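Long-range contacts in glucose dehydrogenase (Serratia sp. FS14, PDB 7CDY), which belongs to the glucose/sorbosone dehydrogenase family, whose chain folds as a beta-propeller, and carries a bound calcium ion in this structure: residues 16-21 against 65-70; 73-78 against 97-102; 192-197 against 208-213. One frame throughout, in Å; residues are numbered along the deposited sequence.

Interaction 1: residues 16-21 against 65-70; sequences SLAFLP and VLPAPD
Ser-16 and Val-65 are joined by one nearly straight hydrogen bond, Val-65 N to Ser-16 OG, 3.0 Å long with 172° at the hydrogen. The hydroxyl stands anti to its own backbone N (chi1 -180°), which turns it toward strand 62-67, and Glu-64 OE1 is a second hydrogen-bond partner. Ser-16 and Val-65 lie in different sheets of the propeller. Strand segments 16-19 and 65-67 run side by side in nearly the same direction (15°), but with axes 6.1 Å apart they are packed against each other rather than paired.

Water supplies a further polar link. Water 1 lies 2.9 Å from Leu-17 O and 2.7 Å from Val-65 O, placed to donate to both carbonyls, although acceptors elsewhere compete for its protons.

The remaining contact is apolar. The methyl group of Ala-18 presses on the Pro-67 ring, and CB to CD at 3.3 Å is tighter than usual van der Waals contact. Leu-20 reaches the same ring by its CD2 branch, 3.9 Å from Pro-67 CG, the two side chains crossing at about a right angle. Val-65 CG1 approaches Ala-18 CB more loosely, at 4.2 Å, while Val-65 also touches Thr-29 and Val-77.

Because the strands are linked by a side-chain acceptor, a water and apolar packing, the two sheets meet here as separate layers and not as one continuous sheet.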
loop_
_atom_site.group_PDB
_atom_site.type_symbol
_atom_site.label_atom_id
_atom_site.label_comp_id
_atom_site.label_asym_id
_atom_site.label_seq_id
_atom_site.Cartn_x
_atom_site.Cartn_y
_atom_site.Cartn_z
ATOM N N SER A 16 0.735 8.723 -0.663
ATOM C CA SER A 16 1.922 8.005 -0.225
ATOM C C SER A 16 2.975 9.007 0.206
ATOM O O SER A 16 3.056 10.114 -0.330
ATOM C CB SER A 16 2.493 7.177 -1.399
ATOM O OG SER A 16 3.663 6.430 -1.073
ATOM N N LEU A 17 3.795 8.607 1.172
ATOM C CA LEU A 17 4.992 9.372 1.491
ATOM C C LEU A 17 6.171 8.435 1.662
ATOM O O LEU A 17 6.020 7.265 2.013
ATOM C CB LEU A 17 4.821 10.273 2.723
ATOM C CG LEU A 17 4.909 9.617 4.093
ATOM C CD1 LEU A 17 6.336 9.618 4.656
ATOM C CD2 LEU A 17 3.959 10.301 5.072
ATOM N N ALA A 18 7.361 8.998 1.476
ATOM C CA ALA A 18 8.589 8.240 1.648
ATOM C C ALA A 18 9.714 9.167 2.071
ATOM O O ALA A 18 9.895 10.242 1.497
ATOM C CB ALA A 18 8.992 7.543 0.352
ATOM N N PHE A 19 10.470 8.748 3.076
ATOM C CA PHE A 19 11.608 9.537 3.524
ATOM C C PHE A 19 12.799 9.365 2.591
ATOM O O PHE A 19 13.070 8.268 2.088
ATOM C CB PHE A 19 12.007 9.129 4.940
ATOM C CG PHE A 19 11.240 9.851 6.003
ATOM C CD1 PHE A 19 10.014 9.376 6.433
ATOM C CD2 PHE A 19 11.736 11.017 6.561
ATOM C CE1 PHE A 19 9.298 10.042 7.403
ATOM C CE2 PHE A 19 11.026 11.686 7.536
ATOM C CZ PHE A 19 9.806 11.200 7.956
ATOM N N LEU A 20 13.501 10.471 2.355
ATOM C CA LEU A 20 14.802 10.484 1.723
ATOM C C LEU A 20 15.861 10.475 2.819
ATOM O O LEU A 20 15.551 10.728 3.992
ATOM C CB LEU A 20 14.936 11.743 0.867
ATOM C CG LEU A 20 13.942 11.854 -0.295
ATOM C CD1 LEU A 20 14.310 13.044 -1.160
ATOM C CD2 LEU A 20 13.915 10.577 -1.131
ATOM N N PRO A 21 17.117 10.158 2.480
ATOM C CA PRO A 21 18.151 10.027 3.516
ATOM C C PRO A 21 18.428 11.330 4.256
ATOM O O PRO A 21 18.205 12.431 3.744
ATOM C CB PRO A 21 19.386 9.575 2.724
ATOM C CG PRO A 21 18.840 8.919 1.509
ATOM C CD PRO A 21 17.606 9.708 1.164
ATOM N N VAL A 65 4.889 6.172 -3.784
ATOM C CA VAL A 65 6.259 6.588 -4.071
ATOM C C VAL A 65 7.185 5.795 -3.158
ATOM O O VAL A 65 6.954 5.706 -1.947
ATOM C CB VAL A 65 6.453 8.111 -3.920
ATOM C CG1 VAL A 65 6.070 8.624 -2.521
ATOM C CG2 VAL A 65 7.890 8.498 -4.260
ATOM N N LEU A 66 8.222 5.192 -3.741
ATOM C CA LEU A 66 9.157 4.365 -2.983
ATOM C C LEU A 66 10.571 4.524 -3.529
ATOM O O LEU A 66 10.914 3.947 -4.576
ATOM C CB LEU A 66 8.728 2.899 -2.981
ATOM C CG LEU A 66 9.617 1.924 -2.198
ATOM C CD1 LEU A 66 9.867 2.423 -0.791
ATOM C CD2 LEU A 66 9.005 0.521 -2.152
ATOM N N PRO A 67 11.416 5.285 -2.845
ATOM C CA PRO A 67 12.839 5.306 -3.192
ATOM C C PRO A 67 13.425 3.909 -3.120
ATOM O O PRO A 67 13.023 3.071 -2.310
ATOM C CB PRO A 67 13.447 6.207 -2.114
ATOM C CG PRO A 67 12.294 7.068 -1.656
ATOM C CD PRO A 67 11.101 6.182 -1.732
ATOM N N ALA A 68 14.368 3.645 -4.012
ATOM C CA ALA A 68 15.078 2.377 -3.961
ATOM C C ALA A 68 15.839 2.264 -2.639
ATOM O O ALA A 68 16.203 3.282 -2.030
ATOM C CB ALA A 68 16.068 2.290 -5.125
ATOM N N PRO A 69 16.102 1.038 -2.168
ATOM C CA PRO A 69 16.893 0.895 -0.937
ATOM C C PRO A 69 18.225 1.615 -1.009
ATOM O O PRO A 69 18.686 2.160 0.004
ATOM C CB PRO A 69 17.062 -0.627 -0.794
ATOM C CG PRO A 69 15.908 -1.213 -1.560
ATOM C CD PRO A 69 15.636 -0.262 -2.694
ATOM N N ASP A 70 18.830 1.688 -2.198
ATOM C CA ASP A 70 20.110 2.363 -2.395
ATOM C C ASP A 70 19.962 3.783 -2.933
ATOM O O ASP A 70 20.862 4.262 -3.633
ATOM C CB ASP A 70 21.046 1.535 -3.282
ATOM C CG ASP A 70 20.549 1.401 -4.716
ATOM O OD1 ASP A 70 19.463 1.920 -5.043
ATOM O OD2 ASP A 70 21.257 0.775 -5.542
HETATM O O HOH W 1 6.816 4.879 0.624
#

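Interaction 2: residues 73-78 against 97-102; sequences ASRRVY and GRLSDD
Asp-101 OD1 is approached by two arginines, Arg-98 from its own segment and Arg-75 from the other, at one end of the antiparallel hairpin formed by strands 76-84 and 90-99. Arg-98 NH2 makes the firm salt bridge, 2.9 Å to OD1 on its syn lone pair, and Arg-98 NH1 adds a weak bond. The link from Arg-75 NE to OD1 is long, 3.9 Å, and purely electrostatic, since the oxygen lies well out of that guanidinium plane. The carboxylate and this guanidinium stand 82° apart. Shared negative charge probably eases the closeness of the two arginines, helped by Asp-103, which pairs with Arg-75 NH2, and Glu-107, which pairs with Arg-98 NH1.

Two N-H groups of Arg-75 also reach backbone oxygens. A bend at chi3 (62°) places NE 2.8 Å from Leu-99 O, and NH2 reaches Ser-100 O at 3.0 Å; both donors lie above the planes of the carbonyls they meet. Arg-75 is also the residue where the chain leaves helix 71-74, with positive phi, and its carbonyl oxygen accepts from Leu-99 N at 2.8 Å. One residue thus fastens the link between helix and strand to the neighbouring strand by both its backbone and its side chain.

Farther along, Val-77 and Gly-97 form an antiparallel hydrogen-bonded pair, with Val-77 N to Gly-97 O nearly straight (173°). Arg-76 and Arg-98 make the adjacent non-hydrogen-bonded pair. Val-77 CG2 packs on Leu-99 CB, and both side chains touch Phe-71. Above the guanidinium of Arg-98, Arg-75 CD passes 3.5 Å from NH2.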
loop_
_atom_site.group_PDB
_atom_site.type_symbol
_atom_site.label_atom_id
_atom_site.label_comp_id
_atom_site.label_asym_id
_atom_site.label_seq_id
_atom_site.Cartn_x
_atom_site.Cartn_y
_atom_site.Cartn_z
ATOM N N ALA A 73 22.825 6.345 -3.205
ATOM C CA ALA A 73 23.699 6.163 -4.356
ATOM C C ALA A 73 22.985 6.407 -5.688
ATOM O O ALA A 73 23.465 7.188 -6.516
ATOM C CB ALA A 73 24.306 4.756 -4.325
ATOM N N SER A 74 21.829 5.764 -5.914
ATOM C CA SER A 74 21.223 5.726 -7.246
ATOM C C SER A 74 20.217 6.844 -7.498
ATOM O O SER A 74 19.920 7.140 -8.660
ATOM C CB SER A 74 20.411 4.431 -7.421
ATOM O OG SER A 74 19.358 4.395 -6.439
ATOM N N ARG A 75 19.679 7.439 -6.435
ATOM C CA ARG A 75 18.570 8.388 -6.511
ATOM C C ARG A 75 17.358 7.817 -7.244
ATOM O O ARG A 75 16.505 8.562 -7.732
ATOM C CB ARG A 75 19.004 9.757 -7.049
ATOM C CG ARG A 75 20.087 10.384 -6.172
ATOM C CD ARG A 75 20.430 11.814 -6.569
ATOM N NE ARG A 75 19.292 12.731 -6.437
ATOM C CZ ARG A 75 18.871 13.275 -5.300
ATOM N NH1 ARG A 75 19.460 12.997 -4.142
ATOM N NH2 ARG A 75 17.837 14.107 -5.336
ATOM N N ARG A 76 17.239 6.495 -7.305
ATOM C CA ARG A 76 16.133 5.873 -8.016
ATOM C C ARG A 76 14.851 5.930 -7.185
ATOM O O ARG A 76 14.865 5.655 -5.985
ATOM C CB ARG A 76 16.486 4.416 -8.329
ATOM C CG ARG A 76 15.381 3.673 -9.045
ATOM C CD ARG A 76 15.826 2.289 -9.488
ATOM N NE ARG A 76 16.870 2.351 -10.506
ATOM C CZ ARG A 76 17.407 1.282 -11.077
ATOM N NH1 ARG A 76 17.001 0.069 -10.717
ATOM N NH2 ARG A 76 18.349 1.440 -11.994
ATOM N N VAL A 77 13.753 6.288 -7.846
ATOM C CA VAL A 77 12.447 6.424 -7.206
ATOM C C VAL A 77 11.443 5.604 -8.005
ATOM O O VAL A 77 11.255 5.841 -9.205
ATOM C CB VAL A 77 11.991 7.890 -7.116
ATOM C CG1 VAL A 77 10.603 7.963 -6.476
ATOM C CG2 VAL A 77 12.993 8.691 -6.299
ATOM N N TYR A 78 10.801 4.641 -7.338
ATOM C CA TYR A 78 9.709 3.870 -7.921
ATOM C C TYR A 78 8.375 4.560 -7.654
ATOM O O TYR A 78 8.175 5.179 -6.596
ATOM C CB TYR A 78 9.665 2.461 -7.310
ATOM C CG TYR A 78 10.859 1.596 -7.660
ATOM C CD1 TYR A 78 12.084 1.793 -7.034
ATOM C CD2 TYR A 78 10.759 0.585 -8.615
ATOM C CE1 TYR A 78 13.195 1.015 -7.365
ATOM C CE2 TYR A 78 11.864 -0.204 -8.947
ATOM C CZ TYR A 78 13.065 0.017 -8.308
ATOM O OH TYR A 78 14.172 -0.752 -8.630
ATOM N N GLY A 97 12.137 6.130 -12.090
ATOM C CA GLY A 97 13.045 7.081 -12.698
ATOM C C GLY A 97 14.095 7.487 -11.691
ATOM O O GLY A 97 14.179 6.904 -10.601
ATOM N N ARG A 98 14.923 8.469 -12.035
ATOM C CA ARG A 98 15.949 8.958 -11.128
ATOM C C ARG A 98 15.605 10.383 -10.724
ATOM O O ARG A 98 15.413 11.243 -11.591
ATOM C CB ARG A 98 17.328 8.922 -11.789
ATOM C CG ARG A 98 18.430 9.386 -10.866
ATOM C CD ARG A 98 19.790 9.405 -11.555
ATOM N NE ARG A 98 20.856 9.766 -10.622
ATOM C CZ ARG A 98 21.235 11.014 -10.358
ATOM N NH1 ARG A 98 20.600 12.042 -10.929
ATOM N NH2 ARG A 98 22.225 11.233 -9.497
ATOM N N LEU A 99 15.543 10.638 -9.425
ATOM C CA LEU A 99 15.313 12.003 -8.973
ATOM C C LEU A 99 16.577 12.821 -9.219
ATOM O O LEU A 99 17.661 12.462 -8.746
ATOM C CB LEU A 99 14.926 12.029 -7.495
ATOM C CG LEU A 99 14.531 13.405 -6.938
ATOM C CD1 LEU A 99 13.336 13.956 -7.692
ATOM C CD2 LEU A 99 14.236 13.329 -5.450
ATOM N N SER A 100 16.441 13.916 -9.960
ATOM C CA SER A 100 17.616 14.707 -10.312
ATOM C C SER A 100 18.295 15.239 -9.052
ATOM O O SER A 100 17.683 15.386 -7.997
ATOM C CB SER A 100 17.228 15.867 -11.244
ATOM O OG SER A 100 16.299 16.744 -10.598
ATOM N N ASP A 101 19.585 15.563 -9.189
ATOM C CA ASP A 101 20.372 16.012 -8.042
ATOM C C ASP A 101 19.765 17.239 -7.373
ATOM O O ASP A 101 19.882 17.394 -6.152
ATOM C CB ASP A 101 21.808 16.347 -8.476
ATOM C CG ASP A 101 22.579 15.142 -8.985
ATOM O OD1 ASP A 101 22.122 13.999 -8.813
ATOM O OD2 ASP A 101 23.669 15.347 -9.559
ATOM N N ASP A 102 19.133 18.116 -8.149
ATOM C CA ASP A 102 18.524 19.325 -7.610
ATOM C C ASP A 102 17.074 19.149 -7.160
ATOM O O ASP A 102 16.438 20.136 -6.774
ATOM C CB ASP A 102 18.655 20.488 -8.604
ATOM C CG ASP A 102 17.878 20.268 -9.889
ATOM O OD1 ASP A 102 17.161 19.246 -10.012
ATOM O OD2 ASP A 102 17.982 21.125 -10.794
#

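Interaction 3: residues 192-197 against 208-213; sequences NPQGLA and HEHGPR
This is a buried antiparallel hairpin contact near the middle of the propeller, between strand 192-198 and strand 205-210, and it contains a classic beta bulge in which Gln-194 and Gly-195 both face His-208. His-208 N donates to Gly-195 O at 3.0 Å, while His-208 O receives only weak bonds from the N-H groups of both bulge residues. Water 2 bridges the two segments: it accepts from Gln-194 N and lies 2.8 Å from His-208 ND1, in the plane of the ring.

The His-208 ring folds back over the bulge, its CG between the backbone N and the carbonyl carbon (chi1 71°). Gly-195 CA sits over the ring centre, 3.5 Å from the centroid, a CH-pi contact that the lack of a side chain at Gly-195 makes possible. His-208 NE2 is held by Gly-269 O.

His-210 NE2 bonds to Gln-194 OE1 at 2.7 Å. The oxygen lies near the ring plane, yet the amide stands 77° to the ring and the donor comes from above the amide plane. His-210 N also bonds to Asn-192 O.

Strand 267-273 of the next sheet packs against His-208 and Gln-194. Across strand 205-210 runs strand 216-219, with the calcium ligand Glu-217. Glu-209 is hydrogen-bonded to Glu-217 through the backbone; its side chain lies about 5 Å from the calcium ion, its carboxylate held by His-190 ND1 and Arg-191 N.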
loop_
_atom_site.group_PDB
_atom_site.type_symbol
_atom_site.label_atom_id
_atom_site.label_comp_id
_atom_site.label_asym_id
_atom_site.label_seq_id
_atom_site.Cartn_x
_atom_site.Cartn_y
_atom_site.Cartn_z
ATOM N N ASN A 192 -8.589 -5.695 -2.119
ATOM C CA ASN A 192 -7.987 -4.400 -2.426
ATOM C C ASN A 192 -6.975 -4.047 -1.353
ATOM O O ASN A 192 -7.318 -3.443 -0.326
ATOM C CB ASN A 192 -9.016 -3.282 -2.567
ATOM C CG ASN A 192 -8.393 -2.047 -3.154
ATOM O OD1 ASN A 192 -7.462 -2.149 -3.951
ATOM N ND2 ASN A 192 -8.886 -0.877 -2.765
ATOM N N PRO A 193 -5.710 -4.414 -1.560
ATOM C CA PRO A 193 -4.683 -4.219 -0.521
ATOM C C PRO A 193 -4.155 -2.794 -0.520
ATOM O O PRO A 193 -3.584 -2.331 -1.512
ATOM C CB PRO A 193 -3.585 -5.217 -0.911
ATOM C CG PRO A 193 -3.776 -5.436 -2.397
ATOM C CD PRO A 193 -5.229 -5.204 -2.709
ATOM N N GLN A 194 -4.310 -2.112 0.617
ATOM C CA GLN A 194 -3.743 -0.783 0.795
ATOM C C GLN A 194 -2.753 -0.741 1.957
ATOM O O GLN A 194 -2.439 0.339 2.472
ATOM C CB GLN A 194 -4.829 0.295 0.873
ATOM C CG GLN A 194 -5.557 0.474 -0.477
ATOM C CD GLN A 194 -6.561 1.612 -0.496
ATOM O OE1 GLN A 194 -7.080 2.019 0.539
ATOM N NE2 GLN A 194 -6.833 2.134 -1.689
ATOM N N GLY A 195 -2.197 -1.895 2.334
ATOM C CA GLY A 195 -1.107 -1.940 3.286
ATOM C C GLY A 195 -0.118 -3.017 2.897
ATOM O O GLY A 195 -0.531 -4.130 2.549
ATOM N N LEU A 196 1.175 -2.707 2.963
ATOM C CA LEU A 196 2.207 -3.684 2.622
ATOM C C LEU A 196 3.499 -3.255 3.296
ATOM O O LEU A 196 3.989 -2.151 3.036
ATOM C CB LEU A 196 2.388 -3.729 1.104
ATOM C CG LEU A 196 3.205 -4.890 0.544
ATOM C CD1 LEU A 196 2.452 -6.205 0.696
ATOM C CD2 LEU A 196 3.543 -4.632 -0.928
ATOM N N ALA A 197 4.074 -4.113 4.130
ATOM C CA ALA A 197 5.265 -3.684 4.853
ATOM C C ALA A 197 6.082 -4.878 5.316
ATOM O O ALA A 197 5.543 -5.946 5.611
ATOM C CB ALA A 197 4.904 -2.801 6.049
ATOM N N HIS A 208 -2.249 -5.829 4.307
ATOM C CA HIS A 208 -3.637 -5.694 4.739
ATOM C C HIS A 208 -4.507 -5.250 3.571
ATOM O O HIS A 208 -4.014 -4.738 2.560
ATOM C CB HIS A 208 -3.815 -4.888 6.045
ATOM C CG HIS A 208 -3.547 -3.420 5.930
ATOM N ND1 HIS A 208 -4.199 -2.603 5.032
ATOM C CD2 HIS A 208 -2.757 -2.608 6.674
ATOM C CE1 HIS A 208 -3.795 -1.355 5.207
ATOM N NE2 HIS A 208 -2.924 -1.329 6.200
ATOM N N GLU A 209 -5.815 -5.469 3.708
ATOM C CA GLU A 209 -6.713 -5.193 2.594
ATOM C C GLU A 209 -8.107 -4.882 3.113
ATOM O O GLU A 209 -8.514 -5.343 4.180
ATOM C CB GLU A 209 -6.775 -6.364 1.600
ATOM C CG GLU A 209 -7.136 -7.702 2.232
ATOM C CD GLU A 209 -7.026 -8.829 1.228
ATOM O OE1 GLU A 209 -8.058 -9.271 0.691
ATOM O OE2 GLU A 209 -5.887 -9.255 0.930
ATOM N N HIS A 210 -8.843 -4.134 2.300
ATOM C CA HIS A 210 -10.240 -3.828 2.564
ATOM C C HIS A 210 -11.105 -5.044 2.290
ATOM O O HIS A 210 -10.947 -5.719 1.260
ATOM C CB HIS A 210 -10.716 -2.729 1.612
ATOM C CG HIS A 210 -10.078 -1.401 1.850
ATOM N ND1 HIS A 210 -10.602 -0.478 2.727
ATOM C CD2 HIS A 210 -8.967 -0.834 1.321
ATOM C CE1 HIS A 210 -9.832 0.599 2.738
ATOM N NE2 HIS A 210 -8.831 0.407 1.896
ATOM N N GLY A 211 -12.033 -5.313 3.203
ATOM C CA GLY A 211 -13.177 -6.125 2.881
ATOM C C GLY A 211 -14.228 -5.288 2.208
ATOM O O GLY A 211 -14.062 -4.082 2.002
ATOM N N PRO A 212 -15.334 -5.928 1.837
ATOM C CA PRO A 212 -16.456 -5.184 1.246
ATOM C C PRO A 212 -17.247 -4.470 2.336
ATOM O O PRO A 212 -16.716 -3.550 2.967
ATOM C CB PRO A 212 -17.261 -6.281 0.528
ATOM C CG PRO A 212 -16.994 -7.524 1.334
ATOM C CD PRO A 212 -15.575 -7.382 1.889
ATOM N N ARG A 213 -18.493 -4.865 2.596
ATOM C CA ARG A 213 -19.194 -4.327 3.761
ATOM C C ARG A 213 -18.773 -5.178 4.952
ATOM O O ARG A 213 -19.350 -6.235 5.231
ATOM C CB ARG A 213 -20.703 -4.328 3.546
ATOM C CG ARG A 213 -21.492 -3.783 4.729
ATOM C CD ARG A 213 -22.935 -3.528 4.331
ATOM N NE ARG A 213 -23.796 -3.349 5.493
ATOM C CZ ARG A 213 -25.105 -3.143 5.413
ATOM N NH1 ARG A 213 -25.824 -2.992 6.517
ATOM N NH2 ARG A 213 -25.695 -3.089 4.225
HETATM O O HOH W 2 -6.028 -2.154 2.965
#

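In the fold
From the N terminus, interaction 1 comes first: strand 3-19 meets strand 62-67 and closes a loop of 43 residues that includes strands 26-30 and 34-39. Helix 71-74 then leads into interaction 2, where segments 73-78 and 97-102 close the hairpin of strands 76-84 and 90-99, with 18 residues between them. Interaction 3 closes the tightest loop, ten residues. The three follow in series and neither nest nor cross. Interactions 1 and 2 touch, because strands 62-67 and 76-84 are neighbours in one sheet: Leu-66 O probably bonds to Tyr-78 N. Interaction 3 lies apart, its centre about 21 Å from that of interaction 1, in a different sheet of the propeller.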